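Local coordinates for bifunctional protein PutA (Bdellovibrio bacteriovorus, PDB 5UR2), which probably catalyses the two-step oxidation of L-proline to L-glutamate, using FAD in the first step and NAD+ in the second, at residues W587-G592 and V768-F773; A783-V788 and N897-A902; E791-F796 and F862-G867; E802-I807 and L844-S849; K887-A892 and P912-R917. All coordinates share one frame; numbering follows the deposited sequence.

Contact 1. Residues W587-G592 and V768-F773; sequences WAEADG and VIYSAF
Glu589 and Tyr770 reach toward each other from two helices and meet through one hydrogen bond. The backbones stay well apart, with 11.3 Å between Glu589 CA and Tyr770 CA. The side chains alone bridge the gap. From CB, the Glu589 chain turns at chi2 (-71°), which folds the carboxylate round at the end of a bent arm. CD comes to 3.4 Å from Tyr770 OH. OE2 is the atom that engages: it accepts a hydrogen bond from Tyr770 OH at 2.5 Å, a short bond. The hydroxyl arrives on the syn side of OE2, 16° out of the carboxylate plane. OE2 also lies at the edge of the tyrosine ring, in its plane, at 3.5 Å from Tyr770 CZ. Carboxylate and ring are steeply turned against each other, with planes 70° apart. OE1 makes a poor angle with the phenol and is not bonded to it; it forms a salt bridge with Lys779. The carboxylate therefore has a different partner on each oxygen, which should fix its rotation. The lysine also probably helps keep the acid ionised. The contact joins the first turn of helix 587-611 to the last turns of helix 761-773, within the aldehyde dehydrogenase part of the chain. Helix 761-773, which carries Tyr770, links parallel strands 751-755 and 783-789 in a beta-alpha-beta crossover, and its Ile769 packs on helix 790-806.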
# COMPACT_ATOMS: atom_id res chain seq x y z
N TRP B 587 -31.11 -17.79 11.32
CA TRP B 587 -29.94 -18.61 11.65
C TRP B 587 -28.71 -18.34 10.78
O TRP B 587 -27.62 -18.07 11.30
CB TRP B 587 -30.27 -20.11 11.56
CG TRP B 587 -31.19 -20.69 12.62
CD1 TRP B 587 -32.10 -20.03 13.38
CD2 TRP B 587 -31.26 -22.08 13.00
NE1 TRP B 587 -32.74 -20.92 14.22
CE2 TRP B 587 -32.24 -22.18 14.00
CE3 TRP B 587 -30.58 -23.23 12.60
CZ2 TRP B 587 -32.56 -23.40 14.61
CZ3 TRP B 587 -30.91 -24.44 13.19
CH2 TRP B 587 -31.89 -24.51 14.19
N ALA B 588 -28.87 -18.46 9.46
CA ALA B 588 -27.72 -18.35 8.57
C ALA B 588 -27.21 -16.91 8.49
O ALA B 588 -26.00 -16.69 8.32
CB ALA B 588 -28.08 -18.87 7.17
N GLU B 589 -28.11 -15.93 8.60
CA GLU B 589 -27.69 -14.52 8.66
C GLU B 589 -26.85 -14.24 9.91
O GLU B 589 -25.79 -13.62 9.83
CB GLU B 589 -28.92 -13.62 8.62
CG GLU B 589 -29.70 -13.82 7.35
CD GLU B 589 -28.96 -13.25 6.18
OE1 GLU B 589 -28.73 -12.02 6.16
OE2 GLU B 589 -28.53 -14.05 5.32
N ALA B 590 -27.32 -14.71 11.07
CA ALA B 590 -26.55 -14.54 12.30
C ALA B 590 -25.20 -15.26 12.22
O ALA B 590 -24.19 -14.73 12.70
CB ALA B 590 -27.36 -15.05 13.49
N ASP B 591 -25.17 -16.47 11.65
CA ASP B 591 -23.91 -17.20 11.49
C ASP B 591 -22.93 -16.44 10.61
O ASP B 591 -21.74 -16.33 10.93
CB ASP B 591 -24.16 -18.60 10.90
CG ASP B 591 -22.87 -19.38 10.66
OD1 ASP B 591 -21.98 -19.38 11.54
OD2 ASP B 591 -22.74 -19.97 9.58
N GLY B 592 -23.42 -15.92 9.48
CA GLY B 592 -22.59 -15.07 8.65
C GLY B 592 -22.08 -13.85 9.41
O GLY B 592 -20.96 -13.39 9.16
N VAL B 768 -31.78 -11.52 -6.99
CA VAL B 768 -32.57 -10.35 -6.59
C VAL B 768 -33.41 -10.66 -5.34
O VAL B 768 -33.51 -9.82 -4.42
CB VAL B 768 -33.42 -9.87 -7.78
CG1 VAL B 768 -34.48 -8.92 -7.32
CG2 VAL B 768 -32.53 -9.21 -8.81
N ILE B 769 -34.02 -11.84 -5.28
CA ILE B 769 -34.82 -12.21 -4.10
C ILE B 769 -33.96 -12.12 -2.84
O ILE B 769 -34.34 -11.46 -1.86
CB ILE B 769 -35.44 -13.61 -4.25
CG1 ILE B 769 -36.56 -13.58 -5.28
CG2 ILE B 769 -36.04 -14.09 -2.94
CD1 ILE B 769 -37.78 -12.83 -4.78
N TYR B 770 -32.79 -12.75 -2.85
CA TYR B 770 -31.98 -12.73 -1.64
C TYR B 770 -31.44 -11.33 -1.37
O TYR B 770 -31.40 -10.90 -0.21
CB TYR B 770 -30.83 -13.75 -1.70
CG TYR B 770 -29.98 -13.63 -0.46
CD1 TYR B 770 -30.50 -13.94 0.78
CD2 TYR B 770 -28.66 -13.13 -0.51
CE1 TYR B 770 -29.75 -13.81 1.94
CE2 TYR B 770 -27.90 -13.01 0.64
CZ TYR B 770 -28.46 -13.34 1.87
OH TYR B 770 -27.75 -13.21 3.05
N SER B 771 -31.03 -10.60 -2.41
CA SER B 771 -30.54 -9.23 -2.21
C SER B 771 -31.62 -8.30 -1.67
O SER B 771 -31.31 -7.36 -0.91
CB SER B 771 -29.97 -8.68 -3.53
OG SER B 771 -28.83 -9.40 -3.99
N ALA B 772 -32.88 -8.52 -2.05
CA ALA B 772 -33.98 -7.66 -1.64
C ALA B 772 -34.60 -8.06 -0.31
O ALA B 772 -34.98 -7.19 0.47
CB ALA B 772 -35.07 -7.66 -2.72
N PHE B 773 -34.73 -9.37 -0.04
CA PHE B 773 -35.48 -9.81 1.13
C PHE B 773 -34.62 -10.48 2.20
O PHE B 773 -35.12 -10.72 3.31
CB PHE B 773 -36.63 -10.74 0.69
CG PHE B 773 -37.64 -10.08 -0.23
CD1 PHE B 773 -38.21 -8.85 0.11
CD2 PHE B 773 -38.01 -10.67 -1.44
CE1 PHE B 773 -39.14 -8.23 -0.73
CE2 PHE B 773 -38.94 -10.04 -2.29
CZ PHE B 773 -39.51 -8.83 -1.93

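Contact 2. Residues A783-V788 and N897-A902; sequences ASRVIV and NSTEYA
Thr899 presses its methyl group onto the guanidinium of Arg785, beside an ST turn that leads into strand 901-908. Arg785 lies on strand 783-789, and both strands flank strand 751-755 in the parallel part of the sheet. The van der Waals contact is a methyl on a flat group. Thr899 CG2 sits 3.3 Å above the guanidinium plane, over its centre, and is 3.4 Å from Arg785 CZ. The two side chains approach from opposite directions. The arginine bends at chi3 (-58°), which turns its flat end beneath the methyl. No hydrogen bond crosses between the two segments. Two nitrogens of the arginine bond to the end of helix 889-896: NH1 donates to the backbone oxygen of Ile895, and NH2 to that of Ala896. These bonds hold the guanidinium in place while the threonine lies on one face. Ser898 OG bonds to Ile895 O too, so that carbonyl serves two donors. The buried contact thus joins a sheet strand to the connection between helix 889-896 and strand 901-908. The turn itself is closed by Tyr901 N, which donates to Thr899 OG1 at 2.9 Å with an N-H...O angle of 161°.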
# COMPACT_ATOMS: atom_id res chain seq x y z
N ALA B 783 -30.84 -4.68 -2.18
CA ALA B 783 -31.45 -4.26 -3.44
C ALA B 783 -32.88 -3.81 -3.18
O ALA B 783 -33.75 -4.62 -2.84
CB ALA B 783 -31.40 -5.40 -4.46
N SER B 784 -33.14 -2.50 -3.34
CA SER B 784 -34.48 -1.96 -3.26
C SER B 784 -35.03 -1.52 -4.61
O SER B 784 -36.22 -1.20 -4.71
CB SER B 784 -34.51 -0.77 -2.28
OG SER B 784 -33.54 0.21 -2.64
N ARG B 785 -34.19 -1.53 -5.64
CA ARG B 785 -34.58 -1.15 -6.99
C ARG B 785 -34.15 -2.26 -7.93
O ARG B 785 -33.01 -2.73 -7.86
CB ARG B 785 -33.93 0.18 -7.40
CG ARG B 785 -34.39 1.39 -6.58
CD ARG B 785 -33.73 2.65 -7.09
NE ARG B 785 -32.28 2.56 -7.05
CZ ARG B 785 -31.46 3.14 -7.92
NH1 ARG B 785 -31.96 3.85 -8.93
NH2 ARG B 785 -30.15 2.99 -7.79
N VAL B 786 -35.07 -2.71 -8.78
CA VAL B 786 -34.75 -3.69 -9.81
C VAL B 786 -35.14 -3.06 -11.14
O VAL B 786 -36.32 -2.80 -11.38
CB VAL B 786 -35.46 -5.03 -9.57
CG1 VAL B 786 -34.97 -6.07 -10.57
CG2 VAL B 786 -35.19 -5.50 -8.14
N ILE B 787 -34.14 -2.80 -11.97
CA ILE B 787 -34.30 -2.07 -13.23
C ILE B 787 -34.23 -3.09 -14.35
O ILE B 787 -33.18 -3.72 -14.56
CB ILE B 787 -33.24 -0.97 -13.38
CG1 ILE B 787 -33.28 -0.02 -12.17
CG2 ILE B 787 -33.46 -0.19 -14.64
CD1 ILE B 787 -32.12 0.97 -12.11
N VAL B 788 -35.35 -3.29 -15.05
CA VAL B 788 -35.55 -4.42 -15.96
C VAL B 788 -35.81 -3.89 -17.36
O VAL B 788 -36.73 -3.09 -17.57
CB VAL B 788 -36.72 -5.31 -15.51
CG1 VAL B 788 -36.82 -6.53 -16.40
CG2 VAL B 788 -36.61 -5.72 -14.04
N ASN B 897 -28.11 5.52 -11.81
CA ASN B 897 -27.22 6.56 -11.34
C ASN B 897 -27.94 7.79 -10.78
O ASN B 897 -27.28 8.74 -10.37
CB ASN B 897 -26.30 7.00 -12.48
CG ASN B 897 -25.23 5.99 -12.78
OD1 ASN B 897 -24.75 5.26 -11.90
ND2 ASN B 897 -24.84 5.91 -14.05
N SER B 898 -29.27 7.78 -10.72
CA SER B 898 -30.05 8.98 -10.48
C SER B 898 -30.35 9.24 -9.00
O SER B 898 -31.12 10.16 -8.71
CB SER B 898 -31.37 8.89 -11.26
OG SER B 898 -32.23 7.89 -10.71
N THR B 899 -29.77 8.49 -8.07
CA THR B 899 -30.09 8.67 -6.66
C THR B 899 -29.00 9.49 -5.95
O THR B 899 -27.98 9.87 -6.52
CB THR B 899 -30.28 7.34 -5.91
OG1 THR B 899 -29.01 6.75 -5.60
CG2 THR B 899 -31.12 6.34 -6.71
N GLU B 900 -29.27 9.75 -4.67
CA GLU B 900 -28.32 10.35 -3.74
C GLU B 900 -27.17 9.43 -3.38
O GLU B 900 -26.16 9.90 -2.85
CB GLU B 900 -29.07 10.70 -2.44
CG GLU B 900 -29.42 12.14 -2.22
CD GLU B 900 -30.05 12.37 -0.84
OE1 GLU B 900 -30.48 11.38 -0.19
OE2 GLU B 900 -30.08 13.53 -0.39
N TYR B 901 -27.28 8.14 -3.67
CA TYR B 901 -26.44 7.12 -3.08
C TYR B 901 -25.57 6.44 -4.12
O TYR B 901 -25.85 6.47 -5.32
CB TYR B 901 -27.30 6.08 -2.35
CG TYR B 901 -28.07 6.65 -1.17
CD1 TYR B 901 -27.42 6.96 0.02
CD2 TYR B 901 -29.45 6.85 -1.24
CE1 TYR B 901 -28.12 7.47 1.10
CE2 TYR B 901 -30.16 7.37 -0.16
CZ TYR B 901 -29.49 7.68 1.00
OH TYR B 901 -30.18 8.18 2.09
N ALA B 902 -24.50 5.81 -3.64
CA ALA B 902 -23.56 5.13 -4.52
C ALA B 902 -22.85 4.03 -3.73
O ALA B 902 -21.62 3.97 -3.63
CB ALA B 902 -22.58 6.15 -5.10

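Contact 3. Residues E791-F796 and F862-G867; sequences EVYDRF and FGDVPG
Tyr793 holds CG anti to its own nitrogen (chi1 -171°), which sends the ring out from the helix to the backbone of Asp864. CG of Asp864 lies opposite the carbonyl carbon, and this leaves the carboxylate on the side of the phenol. The bond that joins the two segments is from Asp864 N to Tyr793 OH, 3.1 Å long with an N-H...O angle of 145°. The phenol oxygen is the acceptor here. Gly863, just before Asp864, comes close as well, with CA 3.9 Å from Tyr793 OH. Asp864 OD2 lies 3.8 Å from Tyr793 OH and is not bonded to it. The planes of ring and carboxylate are 21° apart. Asp864 itself has a positive phi, and the chain turns there. The ring of Tyr793 also packs on Val788 and Val883, two strand residues of the sheet that helix 790-806 covers. Arg885 links the two side chains from outside: it holds the carboxylate by a salt bridge with Asp864 OD1 and makes a cation-pi contact with the Tyr793 ring. A buried phenol oxygen thus accepts the backbone N-H of Asp864 and ties the chain there to helix 790-806. The positive charge of Arg885, near both the ring and the carboxylate, probably balances the acid's charge beside the phenol.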
# COMPACT_ATOMS: atom_id res chain seq x y z
N GLU B 791 -37.81 -5.90 -23.06
CA GLU B 791 -38.07 -7.17 -23.72
C GLU B 791 -38.18 -8.32 -22.73
O GLU B 791 -38.92 -9.28 -22.96
CB GLU B 791 -36.99 -7.47 -24.76
N VAL B 792 -37.44 -8.26 -21.62
CA VAL B 792 -37.45 -9.35 -20.65
C VAL B 792 -38.35 -9.04 -19.46
O VAL B 792 -38.47 -9.87 -18.55
CB VAL B 792 -36.00 -9.69 -20.22
CG1 VAL B 792 -35.48 -8.72 -19.14
CG2 VAL B 792 -35.89 -11.16 -19.80
N TYR B 793 -39.01 -7.88 -19.45
CA TYR B 793 -39.75 -7.43 -18.27
C TYR B 793 -40.79 -8.44 -17.82
O TYR B 793 -40.89 -8.76 -16.63
CB TYR B 793 -40.40 -6.08 -18.57
CG TYR B 793 -41.02 -5.41 -17.36
CD1 TYR B 793 -42.32 -5.71 -16.95
CD2 TYR B 793 -40.31 -4.45 -16.64
CE1 TYR B 793 -42.88 -5.09 -15.84
CE2 TYR B 793 -40.86 -3.82 -15.53
CZ TYR B 793 -42.14 -4.14 -15.14
OH TYR B 793 -42.68 -3.51 -14.04
N ASP B 794 -41.62 -8.91 -18.75
CA ASP B 794 -42.74 -9.77 -18.37
C ASP B 794 -42.25 -11.12 -17.82
O ASP B 794 -42.80 -11.62 -16.84
CB ASP B 794 -43.67 -9.97 -19.56
CG ASP B 794 -44.46 -8.71 -19.91
OD1 ASP B 794 -44.63 -7.86 -19.02
OD2 ASP B 794 -44.90 -8.58 -21.07
N ARG B 795 -41.26 -11.72 -18.47
CA ARG B 795 -40.74 -13.01 -18.02
C ARG B 795 -40.09 -12.92 -16.64
O ARG B 795 -40.34 -13.75 -15.76
CB ARG B 795 -39.74 -13.55 -19.05
CG ARG B 795 -40.35 -14.26 -20.24
CD ARG B 795 -39.30 -14.51 -21.31
NE ARG B 795 -39.00 -13.28 -22.05
CZ ARG B 795 -37.83 -13.01 -22.61
NH1 ARG B 795 -36.83 -13.87 -22.52
NH2 ARG B 795 -37.66 -11.86 -23.26
N PHE B 796 -39.23 -11.92 -16.45
CA PHE B 796 -38.52 -11.80 -15.19
C PHE B 796 -39.47 -11.50 -14.04
O PHE B 796 -39.39 -12.13 -12.98
CB PHE B 796 -37.45 -10.71 -15.29
CG PHE B 796 -36.84 -10.36 -13.98
CD1 PHE B 796 -35.83 -11.13 -13.45
CD2 PHE B 796 -37.28 -9.25 -13.27
CE1 PHE B 796 -35.25 -10.81 -12.24
CE2 PHE B 796 -36.70 -8.93 -12.07
CZ PHE B 796 -35.69 -9.71 -11.55
N PHE B 862 -43.51 -3.41 -5.91
CA PHE B 862 -44.26 -2.50 -6.77
C PHE B 862 -43.69 -2.51 -8.18
O PHE B 862 -42.47 -2.64 -8.37
CB PHE B 862 -44.23 -1.06 -6.23
CG PHE B 862 -44.88 -0.94 -4.90
CD1 PHE B 862 -46.24 -0.73 -4.82
CD2 PHE B 862 -44.13 -1.08 -3.73
CE1 PHE B 862 -46.86 -0.65 -3.59
CE2 PHE B 862 -44.74 -1.01 -2.51
CZ PHE B 862 -46.11 -0.79 -2.43
N GLY B 863 -44.58 -2.36 -9.15
CA GLY B 863 -44.17 -2.46 -10.54
C GLY B 863 -44.32 -1.17 -11.31
O GLY B 863 -45.11 -0.30 -10.91
N ASP B 864 -43.57 -1.04 -12.41
CA ASP B 864 -43.60 0.16 -13.25
C ASP B 864 -43.43 1.44 -12.43
O ASP B 864 -44.10 2.44 -12.67
CB ASP B 864 -44.89 0.24 -14.08
CG ASP B 864 -44.81 -0.58 -15.35
OD1 ASP B 864 -43.97 -0.24 -16.20
OD2 ASP B 864 -45.59 -1.54 -15.50
N VAL B 865 -42.54 1.40 -11.45
CA VAL B 865 -42.26 2.57 -10.63
C VAL B 865 -41.41 3.55 -11.44
O VAL B 865 -40.41 3.13 -12.04
CB VAL B 865 -41.56 2.17 -9.33
CG1 VAL B 865 -41.36 3.38 -8.41
CG2 VAL B 865 -42.32 1.07 -8.62
N PRO B 866 -41.78 4.83 -11.50
CA PRO B 866 -40.92 5.80 -12.17
C PRO B 866 -39.59 5.92 -11.43
O PRO B 866 -39.52 5.83 -10.20
CB PRO B 866 -41.72 7.11 -12.10
CG PRO B 866 -43.16 6.67 -11.97
CD PRO B 866 -43.09 5.40 -11.12
N GLY B 867 -38.52 6.13 -12.20
CA GLY B 867 -37.19 6.19 -11.62
C GLY B 867 -37.02 7.33 -10.64
O GLY B 867 -36.20 7.25 -9.72

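Contact 4. Residues E802-I807 and L844-S849; sequences ETAKSI and LLFKGS
A classic beta bulge in strand 843-847, where Leu845 and Phe846 both face Ile861, presents Phe846 to Ala804 and Lys805 near the end of helix 790-806. The contact joins this helix to a strand of the mixed sheet, in the aldehyde dehydrogenase part of the chain. With chi1 at 167°, CG of Phe846 lies across the CA-CB bond from N, and the ring points at the helix. Phe846 CE2 is 3.6 Å from Ala804 CB, an apolar contact. The far end of the ring touches backbone, with CZ 3.4 Å from Ala804 O. Lys805 CG comes to 3.4 Å from Phe846 CE1. Gly848 N lies over one ring face, offset toward the rim, where the chain just past the strand runs by the ring. Ala804 is buried and also packs on Ile861, the bulge partner, and on Ile769 of helix 761-773. Beyond CG the lysine runs extended and carries its charge away from the ring. The ring thus packs on the aliphatic root of Lys805, while the ammonium finds an acid one helical turn back: Lys805 NZ makes a salt bridge with Glu802 OE2 at 3.1 Å, on the syn side of that oxygen.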
# COMPACT_ATOMS: atom_id res chain seq x y z
N GLU B 802 -43.71 -14.96 -8.55
CA GLU B 802 -43.99 -16.33 -8.12
C GLU B 802 -42.97 -16.81 -7.11
O GLU B 802 -43.33 -17.53 -6.16
CB GLU B 802 -44.03 -17.26 -9.33
CG GLU B 802 -45.23 -17.02 -10.23
CD GLU B 802 -46.56 -17.16 -9.49
OE1 GLU B 802 -46.69 -18.10 -8.67
OE2 GLU B 802 -47.45 -16.31 -9.70
N THR B 803 -41.70 -16.43 -7.26
CA THR B 803 -40.70 -16.85 -6.28
C THR B 803 -40.91 -16.14 -4.96
O THR B 803 -40.81 -16.75 -3.89
CB THR B 803 -39.28 -16.60 -6.81
OG1 THR B 803 -39.06 -17.32 -8.02
CG2 THR B 803 -38.24 -17.06 -5.80
N ALA B 804 -41.22 -14.84 -5.01
CA ALA B 804 -41.50 -14.10 -3.78
C ALA B 804 -42.71 -14.68 -3.04
O ALA B 804 -42.72 -14.72 -1.81
CB ALA B 804 -41.70 -12.62 -4.09
N LYS B 805 -43.72 -15.17 -3.78
CA LYS B 805 -44.86 -15.83 -3.14
C LYS B 805 -44.45 -17.06 -2.34
O LYS B 805 -45.20 -17.50 -1.46
CB LYS B 805 -45.92 -16.28 -4.15
CG LYS B 805 -46.82 -15.20 -4.72
CD LYS B 805 -47.83 -15.83 -5.68
CE LYS B 805 -48.67 -14.78 -6.40
NZ LYS B 805 -49.43 -15.39 -7.51
N SER B 806 -43.30 -17.67 -2.66
CA SER B 806 -42.95 -18.95 -2.07
C SER B 806 -42.11 -18.84 -0.81
O SER B 806 -41.99 -19.84 -0.09
CB SER B 806 -42.21 -19.81 -3.10
OG SER B 806 -42.99 -19.94 -4.28
N ILE B 807 -41.50 -17.69 -0.51
CA ILE B 807 -40.59 -17.64 0.63
C ILE B 807 -41.39 -17.46 1.92
O ILE B 807 -42.45 -16.82 1.94
CB ILE B 807 -39.51 -16.55 0.48
CG1 ILE B 807 -40.13 -15.16 0.46
CG2 ILE B 807 -38.70 -16.80 -0.79
CD1 ILE B 807 -39.09 -14.07 0.44
N LEU B 844 -49.23 -2.40 -7.30
CA LEU B 844 -48.75 -3.41 -6.37
C LEU B 844 -48.68 -4.75 -7.08
O LEU B 844 -49.71 -5.29 -7.49
CB LEU B 844 -49.66 -3.48 -5.14
CG LEU B 844 -49.20 -4.55 -4.15
CD1 LEU B 844 -47.85 -4.15 -3.61
CD2 LEU B 844 -50.21 -4.77 -3.03
N LEU B 845 -47.47 -5.31 -7.21
CA LEU B 845 -47.30 -6.61 -7.85
C LEU B 845 -47.42 -7.77 -6.88
O LEU B 845 -47.79 -8.87 -7.30
CB LEU B 845 -45.94 -6.72 -8.57
CG LEU B 845 -45.71 -5.82 -9.79
CD1 LEU B 845 -44.32 -6.02 -10.35
CD2 LEU B 845 -46.79 -6.04 -10.86
N PHE B 846 -47.10 -7.56 -5.60
CA PHE B 846 -47.11 -8.66 -4.64
C PHE B 846 -46.96 -8.11 -3.23
O PHE B 846 -46.12 -7.23 -2.98
CB PHE B 846 -45.97 -9.64 -4.94
CG PHE B 846 -45.71 -10.61 -3.83
CD1 PHE B 846 -46.58 -11.66 -3.59
CD2 PHE B 846 -44.58 -10.47 -3.02
CE1 PHE B 846 -46.33 -12.58 -2.57
CE2 PHE B 846 -44.33 -11.37 -2.00
CZ PHE B 846 -45.20 -12.43 -1.77
N LYS B 847 -47.75 -8.66 -2.31
CA LYS B 847 -47.55 -8.43 -0.88
C LYS B 847 -47.78 -9.75 -0.16
O LYS B 847 -48.86 -10.33 -0.26
CB LYS B 847 -48.47 -7.33 -0.34
CG LYS B 847 -48.27 -7.03 1.15
CD LYS B 847 -48.58 -5.56 1.52
CE LYS B 847 -50.03 -5.20 1.34
NZ LYS B 847 -50.40 -3.87 1.92
N GLY B 848 -46.76 -10.20 0.59
CA GLY B 848 -46.81 -11.50 1.24
C GLY B 848 -47.65 -11.50 2.51
O GLY B 848 -48.01 -10.46 3.05
N SER B 849 -47.96 -12.71 2.97
CA SER B 849 -48.68 -12.92 4.21
C SER B 849 -47.71 -13.12 5.35
O SER B 849 -46.64 -13.69 5.17
CB SER B 849 -49.59 -14.15 4.09
OG SER B 849 -50.51 -13.97 3.02

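Contact 5. Residues K887-A892 and P912-R917; sequences KNLDQA and PANINR
Asp890 and Arg917 form a salt bridge between two helices, and Leu889 packs beside it on Asn914. The ionic part is end-on, with two nitrogens on one oxygen. Asp890 OD1 accepts from Arg917 NH1 at 2.7 Å and from Arg917 NH2 at 2.8 Å. It lies near the guanidinium plane, whereas the carboxylate is turned 73° from it. Arg917 NE has a second acid, Glu921, which probably steadies the guanidinium further. The van der Waals part falls to Leu889 CD2, 3.6 Å from Asn914 CG and 4.1 Å from Arg917 CB. The asparagine amide nitrogen, ND2, is bonded to Asp756. A capping bond holds the start of the first helix: Asn888 at the N-cap accepts from Gln891 N at 3.0 Å through OD1. Helix 889-896 comes before strand 901-908 and helix 912-921 after it, so the contact joins the starts of the helices that precede and follow that strand in the chain. Pro912 and Asn914 also touch helix 66-76.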
# COMPACT_ATOMS: atom_id res chain seq x y z
N LYS B 887 -36.05 1.17 -21.17
CA LYS B 887 -36.13 0.86 -22.60
C LYS B 887 -34.87 0.15 -23.08
O LYS B 887 -34.95 -0.72 -23.95
CB LYS B 887 -36.38 2.14 -23.41
N ASN B 888 -33.71 0.52 -22.56
CA ASN B 888 -32.44 -0.05 -23.00
C ASN B 888 -31.39 0.19 -21.91
O ASN B 888 -31.68 0.80 -20.87
CB ASN B 888 -32.02 0.54 -24.35
CG ASN B 888 -32.02 2.08 -24.34
OD1 ASN B 888 -31.71 2.71 -23.33
ND2 ASN B 888 -32.35 2.68 -25.49
N LEU B 889 -30.16 -0.26 -22.17
CA LEU B 889 -29.12 -0.12 -21.16
C LEU B 889 -28.82 1.35 -20.86
O LEU B 889 -28.47 1.69 -19.73
CB LEU B 889 -27.84 -0.84 -21.59
CG LEU B 889 -26.74 -0.97 -20.53
CD1 LEU B 889 -27.20 -1.73 -19.28
CD2 LEU B 889 -25.53 -1.66 -21.12
N ASP B 890 -28.94 2.22 -21.86
CA ASP B 890 -28.78 3.66 -21.64
C ASP B 890 -29.68 4.15 -20.51
O ASP B 890 -29.22 4.77 -19.55
CB ASP B 890 -29.08 4.44 -22.92
CG ASP B 890 -27.91 4.47 -23.88
OD1 ASP B 890 -26.79 4.05 -23.49
OD2 ASP B 890 -28.12 4.93 -25.02
N GLN B 891 -30.99 3.90 -20.64
CA GLN B 891 -31.93 4.37 -19.62
C GLN B 891 -31.73 3.63 -18.31
O GLN B 891 -31.90 4.22 -17.23
CB GLN B 891 -33.37 4.22 -20.11
CG GLN B 891 -34.40 4.88 -19.19
CD GLN B 891 -35.84 4.70 -19.64
OE1 GLN B 891 -36.16 3.76 -20.37
NE2 GLN B 891 -36.70 5.60 -19.21
N ALA B 892 -31.36 2.35 -18.37
CA ALA B 892 -31.16 1.58 -17.16
C ALA B 892 -30.04 2.17 -16.32
O ALA B 892 -30.16 2.30 -15.10
CB ALA B 892 -30.86 0.12 -17.51
N PRO B 912 -20.88 -9.30 -23.17
CA PRO B 912 -19.60 -8.70 -22.74
C PRO B 912 -19.57 -7.18 -22.84
O PRO B 912 -19.03 -6.52 -21.94
CB PRO B 912 -18.58 -9.36 -23.68
CG PRO B 912 -19.22 -10.72 -23.99
CD PRO B 912 -20.70 -10.43 -24.09
N ALA B 913 -20.13 -6.59 -23.90
CA ALA B 913 -20.06 -5.14 -24.06
C ALA B 913 -20.97 -4.43 -23.07
O ALA B 913 -20.64 -3.35 -22.57
CB ALA B 913 -20.41 -4.74 -25.50
N ASN B 914 -22.15 -4.99 -22.81
CA ASN B 914 -23.03 -4.43 -21.80
C ASN B 914 -22.40 -4.54 -20.41
O ASN B 914 -22.49 -3.61 -19.61
CB ASN B 914 -24.39 -5.13 -21.84
CG ASN B 914 -25.23 -4.70 -23.04
OD1 ASN B 914 -24.79 -3.90 -23.87
ND2 ASN B 914 -26.44 -5.26 -23.16
N ILE B 915 -21.75 -5.67 -20.13
CA ILE B 915 -21.07 -5.83 -18.85
C ILE B 915 -19.97 -4.78 -18.69
O ILE B 915 -19.81 -4.19 -17.62
CB ILE B 915 -20.52 -7.26 -18.70
CG1 ILE B 915 -21.67 -8.25 -18.48
CG2 ILE B 915 -19.52 -7.37 -17.53
CD1 ILE B 915 -21.27 -9.74 -18.56
N ASN B 916 -19.20 -4.53 -19.75
CA ASN B 916 -18.16 -3.51 -19.64
C ASN B 916 -18.75 -2.12 -19.44
O ASN B 916 -18.21 -1.33 -18.66
CB ASN B 916 -17.24 -3.55 -20.86
CG ASN B 916 -16.28 -4.73 -20.81
OD1 ASN B 916 -15.95 -5.24 -19.73
ND2 ASN B 916 -15.81 -5.16 -21.98
N ARG B 917 -19.86 -1.80 -20.11
CA ARG B 917 -20.48 -0.48 -19.92
C ARG B 917 -20.88 -0.26 -18.47
O ARG B 917 -20.66 0.82 -17.90
CB ARG B 917 -21.71 -0.30 -20.82
CG ARG B 917 -21.39 0.07 -22.24
CD ARG B 917 -22.62 0.65 -22.90
NE ARG B 917 -23.03 1.92 -22.29
CZ ARG B 917 -24.21 2.49 -22.50
NH1 ARG B 917 -25.09 1.91 -23.29
NH2 ARG B 917 -24.51 3.65 -21.92

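In the fold
All five contacts lie in the C-terminal aldehyde dehydrogenase part of the chain. Contact 1 closes first, tying helix 587-611 to helix 761-773. Contact 2 then opens on strand 783-789, and closes at 897-902. Contact 3 opens and closes within that span, and contact 4 within contact 3; both start from helix 790-806 and end on the neighbouring strands 860-863 and 843-847. Contact 5 crosses contact 2: it opens before residue 897 and closes beyond residue 902, joining helices 889-896 and 912-921. Contacts 1 and 4 touch through Phe773 and Ile807, and contacts 2 and 5 through Ile787 and Ala892.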